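Local coordinates for proto-oncogene tyrosine-protein kinase receptor Ret (Danio rerio, PDB 7AMK) that probably acts as a cell-surface receptor tyrosine kinase that recognises GDNF bound to its co-receptor GFR alpha 1 through a cadherin-like ectodomain, at residues 10-15 with 111-116; 37-42 with 90-95; 242-247 with 353-358; 262-267 with 305-310. The protein carries 4 engineered substitutions. All blocks are in the same frame, centred on the assembly; numbering follows the deposited sequence.

The four contacts sample two parts of an elongated chain of cadherin-like domains. Contacts 1 and 2 belong to the first domain and to one sheet, in which strands 7-14, 106-114, 83-92 and 37-40 lie side by side. Contact 1 pairs the first two of these, contact 2 the last two, with centres about 25 Å apart; along the chain contact 2 falls within the span that contact 1 closes. Contacts 3 and 4 come later, contact 4 within the span of contact 3, their centres about 28 Å apart. Contact 3 repeats the parallel strand pairing of contact 1, about 71 Å away between centres. Contact 4 lies beside the calcium ions between the second and third domains.

Contact 1: 10-15 with 111-116. With NAG (2-acetamido-2-deoxy-beta-D-glucopyranose), chain C.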
# COMPACT_ATOMS: atom_id res chain seq x y z
N GLU A 10 43.23 3.26 -35.82
CA GLU A 10 43.88 3.04 -37.10
C GLU A 10 45.10 2.17 -36.87
O GLU A 10 45.55 1.98 -35.74
CB GLU A 10 44.27 4.36 -37.78
CG GLU A 10 43.31 4.81 -38.89
CD GLU A 10 43.30 3.87 -40.11
OE1 GLU A 10 44.03 2.84 -40.13
OE2 GLU A 10 42.55 4.17 -41.07
N ASN A 11 45.60 1.61 -37.97
CA ASN A 11 46.84 0.87 -37.98
C ASN A 11 47.96 1.76 -38.51
O ASN A 11 47.74 2.62 -39.37
CB ASN A 11 46.72 -0.38 -38.86
CG ASN A 11 45.51 -1.21 -38.51
OD1 ASN A 11 45.28 -1.51 -37.34
ND2 ASN A 11 44.72 -1.57 -39.51
N ILE A 12 49.15 1.55 -37.98
CA ILE A 12 50.35 2.20 -38.50
C ILE A 12 51.37 1.10 -38.73
O ILE A 12 51.38 0.06 -38.04
CB ILE A 12 50.90 3.29 -37.54
CG1 ILE A 12 51.15 2.74 -36.14
CG2 ILE A 12 49.97 4.50 -37.50
CD1 ILE A 12 51.74 3.77 -35.18
N TYR A 13 52.24 1.33 -39.70
CA TYR A 13 53.18 0.32 -40.16
C TYR A 13 54.60 0.83 -40.07
O TYR A 13 54.85 2.04 -40.16
CB TYR A 13 52.88 -0.10 -41.60
CG TYR A 13 51.52 -0.70 -41.76
CD1 TYR A 13 51.34 -2.07 -41.61
CD2 TYR A 13 50.42 0.08 -42.06
CE1 TYR A 13 50.09 -2.64 -41.75
CE2 TYR A 13 49.16 -0.48 -42.21
CZ TYR A 13 49.01 -1.85 -42.05
OH TYR A 13 47.78 -2.44 -42.19
N VAL A 14 55.54 -0.11 -39.90
CA VAL A 14 56.95 0.17 -40.12
C VAL A 14 57.13 0.70 -41.54
O VAL A 14 56.49 0.23 -42.49
CB VAL A 14 57.81 -1.09 -39.87
CG1 VAL A 14 59.33 -0.82 -40.03
CG2 VAL A 14 57.51 -1.67 -38.49
N GLY A 15 58.01 1.69 -41.69
CA GLY A 15 58.25 2.31 -42.98
C GLY A 15 57.28 3.41 -43.37
O GLY A 15 57.59 4.19 -44.28
N LEU A 111 45.93 3.57 -31.74
CA LEU A 111 46.63 3.15 -32.93
C LEU A 111 47.20 1.76 -32.69
O LEU A 111 47.62 1.42 -31.58
CB LEU A 111 47.73 4.16 -33.30
CG LEU A 111 47.26 5.60 -33.57
CD1 LEU A 111 48.44 6.54 -33.68
CD2 LEU A 111 46.44 5.69 -34.83
N SER A 112 47.16 0.92 -33.72
CA SER A 112 47.70 -0.42 -33.67
C SER A 112 48.95 -0.42 -34.52
O SER A 112 48.89 -0.22 -35.73
CB SER A 112 46.70 -1.46 -34.16
OG SER A 112 45.60 -1.55 -33.28
N PHE A 113 50.09 -0.64 -33.87
CA PHE A 113 51.38 -0.60 -34.52
C PHE A 113 51.70 -2.03 -34.93
O PHE A 113 51.96 -2.89 -34.08
CB PHE A 113 52.43 -0.01 -33.57
CG PHE A 113 53.75 0.28 -34.22
CD1 PHE A 113 53.96 0.02 -35.57
CD2 PHE A 113 54.80 0.81 -33.48
CE1 PHE A 113 55.19 0.29 -36.16
CE2 PHE A 113 56.04 1.08 -34.07
CZ PHE A 113 56.23 0.81 -35.41
N ILE A 114 51.63 -2.29 -36.23
CA ILE A 114 51.87 -3.61 -36.78
C ILE A 114 53.34 -3.72 -37.16
O ILE A 114 53.87 -2.85 -37.86
CB ILE A 114 50.96 -3.86 -38.00
CG1 ILE A 114 49.49 -3.65 -37.64
CG2 ILE A 114 51.19 -5.26 -38.57
CD1 ILE A 114 48.59 -3.67 -38.84
N ASN A 115 53.99 -4.79 -36.71
CA ASN A 115 55.42 -5.00 -36.93
C ASN A 115 55.67 -5.52 -38.35
O ASN A 115 56.24 -6.59 -38.56
CB ASN A 115 55.95 -5.95 -35.86
CG ASN A 115 57.46 -6.18 -35.95
OD1 ASN A 115 58.24 -5.31 -36.32
ND2 ASN A 115 57.87 -7.39 -35.59
N ASP A 116 55.24 -4.75 -39.34
CA ASP A 116 55.51 -5.11 -40.73
C ASP A 116 55.36 -3.85 -41.58
O ASP A 116 54.86 -2.83 -41.11
CB ASP A 116 54.56 -6.22 -41.21
CG ASP A 116 54.93 -6.81 -42.58
OD1 ASP A 116 56.01 -6.52 -43.13
OD2 ASP A 116 54.10 -7.57 -43.12
C1 NAG C . 59.25 -7.74 -35.60
C2 NAG C . 59.49 -9.03 -34.82
C3 NAG C . 60.97 -9.39 -34.85
C4 NAG C . 61.53 -9.37 -36.26
C5 NAG C . 61.15 -8.08 -36.98
C6 NAG C . 61.53 -8.08 -38.44
C7 NAG C . 57.82 -9.32 -33.05
C8 NAG C . 57.52 -9.13 -31.59
N2 NAG C . 59.02 -8.91 -33.45
O3 NAG C . 61.12 -10.69 -34.28
O4 NAG C . 62.95 -9.43 -36.21
O5 NAG C . 59.73 -7.88 -36.92
O6 NAG C . 60.63 -8.89 -39.18
O7 NAG C . 57.00 -9.80 -33.83
O HOH W 1 43.70 0.48 -33.50
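Glu10, Asn11 and Ile12 run parallel to Leu111, Ser112 and Phe113, their short strand axes 4.5 Å apart at closest and inclined by 30°. Ser112 is held at both ends: its N donates to Glu10 O at 2.8 Å, and its O receives Ile12 N at 2.9 Å. Ile114 N then bonds Ile12 O at 3.0 Å. Past it Asn115 makes an inverse gamma turn, and Val14 N reaches Asp116 O by a weak bond. Such a parallel pairing of the first and last strands is a hallmark of cadherin-like domains, and strand 7-14 is an outer strand of this sheet. On the Ile12 side, CG1 stands between the backbone N and the carbonyl carbon (chi1 55°) and lies 4.0 Å from Phe113 CD1, the two side chains crossing at about a right angle. Val14 CG2 meets CE1 of the same ring at 3.8 Å. On the other face Tyr13 and Ile114 lie side by side, pointing the same way, with Tyr13 CE1 3.4 Å from Ile114 CD1; Asp116 O sits at the edge of the tyrosine ring. Asn115 ND2 carries an N-linked NAG, and Trp68 and Phe71 of helix 68-72 touch the asparagine.

Contact 2: 37-42 with 90-95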
# COMPACT_ATOMS: atom_id res chain seq x y z
N TYR A 37 40.66 24.42 -31.38
CA TYR A 37 42.12 24.34 -31.37
C TYR A 37 42.48 22.95 -30.88
O TYR A 37 42.26 22.63 -29.71
CB TYR A 37 42.76 25.37 -30.44
CG TYR A 37 42.55 26.81 -30.79
CD1 TYR A 37 41.39 27.47 -30.39
CD2 TYR A 37 43.53 27.54 -31.45
CE1 TYR A 37 41.21 28.79 -30.66
CE2 TYR A 37 43.35 28.86 -31.72
CZ TYR A 37 42.19 29.49 -31.33
OH TYR A 37 42.01 30.82 -31.60
N PHE A 38 43.05 22.16 -31.77
CA PHE A 38 43.43 20.79 -31.48
C PHE A 38 44.87 20.74 -30.99
O PHE A 38 45.71 21.54 -31.40
CB PHE A 38 43.31 19.94 -32.74
CG PHE A 38 41.94 19.91 -33.34
CD1 PHE A 38 41.02 18.94 -32.95
CD2 PHE A 38 41.58 20.83 -34.31
CE1 PHE A 38 39.76 18.90 -33.52
CE2 PHE A 38 40.31 20.78 -34.89
CZ PHE A 38 39.40 19.80 -34.48
N PHE A 39 45.16 19.75 -30.15
CA PHE A 39 46.51 19.55 -29.66
C PHE A 39 46.65 18.14 -29.09
O PHE A 39 45.67 17.55 -28.61
CB PHE A 39 46.87 20.60 -28.61
CG PHE A 39 45.82 20.80 -27.56
CD1 PHE A 39 44.72 21.63 -27.79
CD2 PHE A 39 45.93 20.20 -26.31
CE1 PHE A 39 43.76 21.83 -26.81
CE2 PHE A 39 44.97 20.39 -25.33
CZ PHE A 39 43.88 21.21 -25.58
N LEU A 40 47.89 17.63 -29.12
CA LEU A 40 48.22 16.33 -28.52
C LEU A 40 48.46 16.45 -27.02
O LEU A 40 49.04 17.42 -26.53
CB LEU A 40 49.46 15.73 -29.17
CG LEU A 40 49.23 15.18 -30.57
CD1 LEU A 40 50.53 14.86 -31.28
CD2 LEU A 40 48.38 13.95 -30.49
N CYS A 41 48.03 15.42 -26.29
CA CYS A 41 48.03 15.44 -24.84
C CYS A 41 48.88 14.37 -24.20
O CYS A 41 49.10 14.42 -22.98
CB CYS A 41 46.61 15.29 -24.30
SG CYS A 41 45.76 16.83 -24.35
N SER A 42 49.34 13.39 -24.96
CA SER A 42 50.06 12.24 -24.42
C SER A 42 51.51 12.57 -24.11
O SER A 42 52.39 11.71 -24.21
CB SER A 42 49.95 11.08 -25.40
OG SER A 42 48.65 11.08 -25.99
N GLY A 90 43.28 16.72 -27.30
CA GLY A 90 42.42 17.70 -26.67
C GLY A 90 41.98 18.78 -27.64
O GLY A 90 42.62 19.02 -28.67
N VAL A 91 40.88 19.45 -27.32
CA VAL A 91 40.39 20.56 -28.11
C VAL A 91 39.90 21.65 -27.16
O VAL A 91 39.43 21.38 -26.06
CB VAL A 91 39.28 20.11 -29.09
CG1 VAL A 91 37.99 19.79 -28.33
CG2 VAL A 91 39.02 21.16 -30.13
N SER A 92 40.06 22.91 -27.58
CA SER A 92 39.56 24.04 -26.81
C SER A 92 39.19 25.15 -27.77
O SER A 92 39.64 25.17 -28.92
CB SER A 92 40.58 24.53 -25.78
OG SER A 92 41.83 24.82 -26.40
N SER A 93 38.36 26.07 -27.29
CA SER A 93 37.92 27.23 -28.07
C SER A 93 38.87 28.43 -27.97
O SER A 93 38.74 29.37 -28.76
CB SER A 93 36.50 27.65 -27.65
OG SER A 93 36.37 27.66 -26.23
N THR A 94 39.82 28.40 -27.05
CA THR A 94 40.93 29.34 -26.97
C THR A 94 42.25 28.65 -27.29
O THR A 94 42.31 27.42 -27.44
CB THR A 94 40.99 29.94 -25.57
OG1 THR A 94 40.99 28.87 -24.60
CG2 THR A 94 39.79 30.84 -25.32
N PRO A 95 43.34 29.40 -27.42
CA PRO A 95 44.65 28.79 -27.73
C PRO A 95 45.06 27.81 -26.65
O PRO A 95 44.90 28.09 -25.46
CB PRO A 95 45.60 29.99 -27.79
CG PRO A 95 44.72 31.15 -28.11
CD PRO A 95 43.43 30.87 -27.36
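Tyr37 to Phe39 run antiparallel to Gly90 to Ser92, with Tyr37–Ser92 and Phe39–Gly90 as hydrogen-bonded pairs and Phe38–Val91 as the non-hydrogen-bonded pair between them. The Phe39 ring lies over the Gly90 backbone: Gly90 O is 3.4 Å above the ring plane toward the rim, and Gly90 CA makes a CH-pi contact 4.1 Å from the ring centroid. The torsion chi1 of 47° puts Phe39 CG between its own backbone N and carbonyl carbon, and the ring takes up the side of Gly90 from which a side chain would start. At the other end, the chain after Ser92 curls over one face of the Tyr37 ring. Pro95 N stands over the ring centre, Pro95 CA is 4.1 Å from the centroid, and Ser93 O approaches CE1 at the edge, at 3.2 Å. The curl is pinned by Ser92 OG, which donates to Thr94 O at 2.8 Å. An alanine in place of Tyr37 would probably leave Thr94 and Pro95 without the flat surface they rest on and let this turn move more freely. On the opposite face of the sheet, Val91 CG2 lies 4.1 Å from Phe38 CD1, over the ring. Just past the end of this outer strand, the Cys41–Cys101 disulfide ties the chain to helix 100-103, beside the outer edge of the sheet of the first cadherin-like domain.

Contact 3: 242-247 with 353-358; sequences EDVLVE and LHFNVT. With NAG (2-acetamido-2-deoxy-beta-D-glucopyranose), chain F; FUC (alpha-L-fucopyranose), chain B.
Asp243 and Asn356 are neighbours across the parallel pairing of an N-terminal strand with the last strand, as in cadherin-like beta-sandwiches, and here the pair carries an N-linked glycan. Asn356 ND2 is bonded to C1 of a NAG, whose O6 bears a fucose that folds back over strand 241-246. Asp243 CB lies 4.0 Å from fucose C4. Its chi1 of -73° sets CG beside the backbone N; the side chain lies alongside that of Asn356, both pointing the same way. There the two oxygens part. OD1 accepts the N-H of Asn356 ND2 at 3.1 Å, met from above the carboxylate plane, while OD1 itself stays close to the amide plane; the two planes are 76° apart. OD2 faces the sugar, 3.6 Å from fucose C3. An alanine at Asp243 would probably leave the glycosylated amide N-H without its acceptor and the sugar freer to swing about its linkage. Two residues on, Leu245 CB touches fucose C6 at 3.6 Å. Behind this face, Val244 and Val357 pack on the other side of the sheet with Phe355, against Phe256 of strand 255-263 and Leu319 of strand 312-321. The backbones are zipped by five hydrogen bonds, among them Thr358 N to Val244 O at 2.7 Å. Leu245 CD1 presses on Thr358 CG2 at 3.4 Å, tighter than an ordinary carbon contact.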
# COMPACT_ATOMS: atom_id res chain seq x y z
N GLU A 242 -5.67 17.51 -6.47
CA GLU A 242 -6.07 16.23 -5.93
C GLU A 242 -6.79 16.47 -4.61
O GLU A 242 -6.26 17.17 -3.74
CB GLU A 242 -4.85 15.32 -5.75
CG GLU A 242 -5.16 13.94 -5.21
CD GLU A 242 -5.85 13.06 -6.23
OE1 GLU A 242 -6.30 13.59 -7.27
OE2 GLU A 242 -5.94 11.83 -5.98
N ASP A 243 -8.00 15.93 -4.49
CA ASP A 243 -8.76 16.02 -3.24
C ASP A 243 -8.31 14.91 -2.30
O ASP A 243 -8.31 13.73 -2.66
CB ASP A 243 -10.26 15.91 -3.52
CG ASP A 243 -10.85 17.18 -4.17
OD1 ASP A 243 -10.13 18.19 -4.33
OD2 ASP A 243 -12.05 17.15 -4.51
N VAL A 244 -7.92 15.30 -1.08
CA VAL A 244 -7.43 14.36 -0.08
C VAL A 244 -8.29 14.45 1.17
O VAL A 244 -8.54 15.55 1.69
CB VAL A 244 -5.96 14.62 0.26
CG1 VAL A 244 -5.61 13.92 1.57
CG2 VAL A 244 -5.07 14.17 -0.89
N LEU A 245 -8.74 13.30 1.65
CA LEU A 245 -9.47 13.18 2.90
C LEU A 245 -8.61 12.39 3.88
O LEU A 245 -8.14 11.30 3.55
CB LEU A 245 -10.83 12.49 2.71
CG LEU A 245 -11.67 12.36 4.00
CD1 LEU A 245 -12.03 13.72 4.57
CD2 LEU A 245 -12.93 11.49 3.83
N VAL A 246 -8.38 12.97 5.05
CA VAL A 246 -7.74 12.27 6.17
C VAL A 246 -8.80 12.07 7.24
O VAL A 246 -9.31 13.04 7.82
CB VAL A 246 -6.56 13.06 6.74
CG1 VAL A 246 -5.92 12.24 7.86
CG2 VAL A 246 -5.57 13.40 5.65
N GLU A 247 -9.11 10.81 7.53
CA GLU A 247 -10.13 10.48 8.52
C GLU A 247 -9.67 9.26 9.32
O GLU A 247 -8.80 9.39 10.18
CB GLU A 247 -11.48 10.23 7.84
CG GLU A 247 -12.65 10.02 8.83
CD GLU A 247 -14.03 10.15 8.19
OE1 GLU A 247 -14.13 10.11 6.94
OE2 GLU A 247 -15.02 10.30 8.94
N LEU A 353 1.17 22.44 -8.45
CA LEU A 353 0.26 21.37 -8.05
C LEU A 353 -0.47 21.74 -6.77
O LEU A 353 0.06 22.47 -5.93
CB LEU A 353 1.00 20.05 -7.84
CG LEU A 353 1.72 19.48 -9.06
CD1 LEU A 353 2.47 18.22 -8.66
CD2 LEU A 353 0.70 19.23 -10.15
N HIS A 354 -1.69 21.22 -6.62
CA HIS A 354 -2.57 21.56 -5.52
C HIS A 354 -3.10 20.30 -4.86
O HIS A 354 -3.66 19.43 -5.54
CB HIS A 354 -3.76 22.41 -5.98
CG HIS A 354 -3.37 23.67 -6.68
ND1 HIS A 354 -3.44 23.82 -8.05
CD2 HIS A 354 -2.88 24.84 -6.20
CE1 HIS A 354 -3.03 25.03 -8.39
NE2 HIS A 354 -2.67 25.66 -7.29
N PHE A 355 -2.94 20.21 -3.55
CA PHE A 355 -3.56 19.17 -2.75
C PHE A 355 -4.62 19.84 -1.89
O PHE A 355 -4.30 20.70 -1.06
CB PHE A 355 -2.53 18.41 -1.92
CG PHE A 355 -1.62 17.52 -2.75
CD1 PHE A 355 -2.03 16.25 -3.11
CD2 PHE A 355 -0.36 17.96 -3.15
CE1 PHE A 355 -1.20 15.42 -3.88
CE2 PHE A 355 0.47 17.14 -3.91
CZ PHE A 355 0.05 15.87 -4.28
N ASN A 356 -5.89 19.49 -2.14
CA ASN A 356 -7.04 20.03 -1.43
C ASN A 356 -7.35 19.07 -0.29
O ASN A 356 -8.02 18.05 -0.48
CB ASN A 356 -8.23 20.17 -2.39
CG ASN A 356 -9.44 20.73 -1.72
OD1 ASN A 356 -9.33 21.40 -0.71
ND2 ASN A 356 -10.61 20.47 -2.28
N VAL A 357 -6.87 19.39 0.91
CA VAL A 357 -6.83 18.44 2.02
C VAL A 357 -7.96 18.73 3.00
O VAL A 357 -8.09 19.85 3.50
CB VAL A 357 -5.47 18.48 2.74
CG1 VAL A 357 -5.46 17.47 3.90
CG2 VAL A 357 -4.33 18.24 1.75
N THR A 358 -8.75 17.70 3.29
CA THR A 358 -9.73 17.73 4.38
C THR A 358 -9.28 16.74 5.45
O THR A 358 -9.14 15.54 5.16
CB THR A 358 -11.13 17.36 3.88
OG1 THR A 358 -11.65 18.45 3.11
CG2 THR A 358 -12.07 17.08 5.05
C1 NAG F . -11.85 20.97 -1.73
C2 NAG F . -12.61 21.83 -2.75
C3 NAG F . -13.98 22.24 -2.21
C4 NAG F . -14.75 21.05 -1.67
C5 NAG F . -13.90 20.31 -0.65
C6 NAG F . -14.57 19.07 -0.10
C7 NAG F . -11.19 23.12 -4.28
C8 NAG F . -10.45 24.41 -4.49
N2 NAG F . -11.84 23.00 -3.11
O3 NAG F . -14.72 22.85 -3.26
O4 NAG F . -15.95 21.49 -1.05
O5 NAG F . -12.69 19.88 -1.29
O6 NAG F . -14.45 17.98 -1.00
O7 NAG F . -11.19 22.22 -5.12
C1 FUC B . -15.15 16.82 -0.50
C2 FUC B . -15.85 16.17 -1.70
C3 FUC B . -14.82 15.68 -2.73
C4 FUC B . -13.82 14.72 -2.06
C5 FUC B . -13.23 15.38 -0.80
C6 FUC B . -12.41 14.41 0.04
O2 FUC B . -16.79 17.06 -2.28
O3 FUC B . -15.44 14.98 -3.80
O4 FUC B . -14.46 13.50 -1.73
O5 FUC B . -14.25 15.91 0.07

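Contact 4: 262-267 with 305-310. With CA (calcium ion), chain N; CA (calcium ion), chain M.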
# COMPACT_ATOMS: atom_id res chain seq x y z
N TYR A 262 4.15 14.95 -16.41
CA TYR A 262 4.79 14.34 -17.56
C TYR A 262 5.79 15.29 -18.19
O TYR A 262 5.61 16.51 -18.18
CB TYR A 262 3.76 13.90 -18.61
CG TYR A 262 2.68 13.02 -18.03
CD1 TYR A 262 1.54 13.57 -17.43
CD2 TYR A 262 2.80 11.63 -18.06
CE1 TYR A 262 0.56 12.74 -16.88
CE2 TYR A 262 1.84 10.82 -17.52
CZ TYR A 262 0.72 11.36 -16.93
OH TYR A 262 -0.24 10.51 -16.40
N ASP A 263 6.86 14.71 -18.73
CA ASP A 263 7.90 15.50 -19.39
C ASP A 263 8.42 14.68 -20.57
O ASP A 263 8.86 13.54 -20.38
CB ASP A 263 9.03 15.85 -18.40
CG ASP A 263 9.96 16.93 -18.92
OD1 ASP A 263 10.40 16.86 -20.07
OD2 ASP A 263 10.26 17.87 -18.15
N ARG A 264 8.35 15.24 -21.77
CA ARG A 264 8.75 14.48 -22.95
C ARG A 264 10.24 14.21 -23.02
O ARG A 264 10.67 13.31 -23.74
CB ARG A 264 8.28 15.19 -24.22
CG ARG A 264 6.77 15.27 -24.29
CD ARG A 264 6.27 15.81 -25.63
NE ARG A 264 4.81 15.83 -25.63
CZ ARG A 264 4.03 14.80 -25.94
NH1 ARG A 264 4.53 13.63 -26.31
NH2 ARG A 264 2.70 14.95 -25.86
N ASP A 265 11.04 14.97 -22.27
CA ASP A 265 12.48 14.74 -22.21
C ASP A 265 12.80 13.49 -21.38
O ASP A 265 12.05 13.09 -20.49
CB ASP A 265 13.19 15.95 -21.61
CG ASP A 265 12.96 17.21 -22.40
OD1 ASP A 265 13.00 17.14 -23.65
OD2 ASP A 265 12.72 18.28 -21.80
N THR A 266 13.93 12.88 -21.69
CA THR A 266 14.44 11.72 -20.96
C THR A 266 15.22 12.16 -19.72
O THR A 266 15.66 13.30 -19.61
CB THR A 266 15.37 10.87 -21.84
OG1 THR A 266 16.61 11.55 -22.02
CG2 THR A 266 14.73 10.62 -23.20
N THR A 267 15.38 11.22 -18.81
CA THR A 267 16.03 11.39 -17.53
C THR A 267 16.76 10.09 -17.24
O THR A 267 16.22 9.01 -17.50
CB THR A 267 15.05 11.67 -16.38
OG1 THR A 267 14.21 12.78 -16.70
CG2 THR A 267 15.84 11.99 -15.10
N ALA A 305 5.19 4.52 -24.31
CA ALA A 305 3.92 4.25 -24.98
C ALA A 305 2.96 5.44 -24.89
O ALA A 305 2.34 5.84 -25.89
CB ALA A 305 3.28 3.00 -24.38
N ILE A 306 2.80 6.01 -23.70
CA ILE A 306 1.89 7.14 -23.56
C ILE A 306 2.36 8.38 -24.30
O ILE A 306 1.57 9.30 -24.49
CB ILE A 306 1.68 7.46 -22.07
CG1 ILE A 306 3.00 7.86 -21.42
CG2 ILE A 306 1.08 6.28 -21.36
CD1 ILE A 306 2.90 8.05 -19.91
N PHE A 307 3.63 8.47 -24.70
CA PHE A 307 4.13 9.64 -25.39
C PHE A 307 4.09 9.47 -26.90
O PHE A 307 4.73 10.26 -27.62
CB PHE A 307 5.57 9.97 -24.96
CG PHE A 307 5.72 10.37 -23.51
CD1 PHE A 307 5.13 11.53 -23.02
CD2 PHE A 307 6.50 9.61 -22.65
CE1 PHE A 307 5.28 11.91 -21.71
CE2 PHE A 307 6.67 9.99 -21.32
CZ PHE A 307 6.05 11.13 -20.85
N GLY A 308 3.38 8.46 -27.39
CA GLY A 308 3.46 8.11 -28.79
C GLY A 308 4.69 7.29 -29.10
O GLY A 308 5.30 7.48 -30.17
N ASN A 309 5.09 6.40 -28.19
CA ASN A 309 6.22 5.49 -28.39
C ASN A 309 7.53 6.26 -28.54
O ASN A 309 8.39 5.93 -29.36
CB ASN A 309 5.99 4.57 -29.60
CG ASN A 309 6.72 3.24 -29.48
N VAL A 310 7.68 7.32 -27.74
CA VAL A 310 8.91 8.09 -27.63
C VAL A 310 9.26 8.22 -26.16
O VAL A 310 8.41 8.61 -25.35
CB VAL A 310 8.77 9.50 -28.26
CG1 VAL A 310 9.97 10.35 -27.87
CG2 VAL A 310 8.62 9.40 -29.77
CA CA N . 12.01 18.77 -19.56
CA CA M . 14.51 16.90 -25.48
O HOH W 2 8.64 11.87 -25.21
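At the cadherin-type calcium site between the second and third domains, strand 255-263 ends in Tyr262 and Asp263, and these, with Arg264 just beyond, rest against Ile306 and Phe307 of the loop leading to strand 312-321. The aspartates turn the other way. Asp263 grips one calcium ion with both oxygens, OD2 at 2.4 Å, and Asp265 bridges two ions, OD2 on that one and OD1 on the next. Asp230, Asn232, Asn277 and Asp341 complete the first site, while Glu142 and Glu196 reach the second from the preceding domain. Asp263 OD1 also accepts the backbone N of Asp265 at 3.0 Å, an Asx turn that ties the Asp263 carboxylate to the backbone of Asp265 and probably helps to orient the pair. On the loop side, the Phe307 ring has Tyr262 CB at its edge, 4.0 Å from CE1, and its CZ lies 3.7 Å from Asp263 O. Ile306 CG1 stands over the centre of the same ring, and Ile306 CD1 touches Tyr262 CE2 at 3.8 Å. Arg264, extended from CG to NE, crosses Phe307 obliquely with the planes 68° apart; Phe307 O lies at the guanidinium edge, 3.6 Å from Arg264 NH1, but no hydrogen bond forms. No direct hydrogen bond links the two segments, so van der Waals contact around Phe307 does most of the joining, whereas the metal-bound carboxylates are likely to fix this strand end relative to the domain before it.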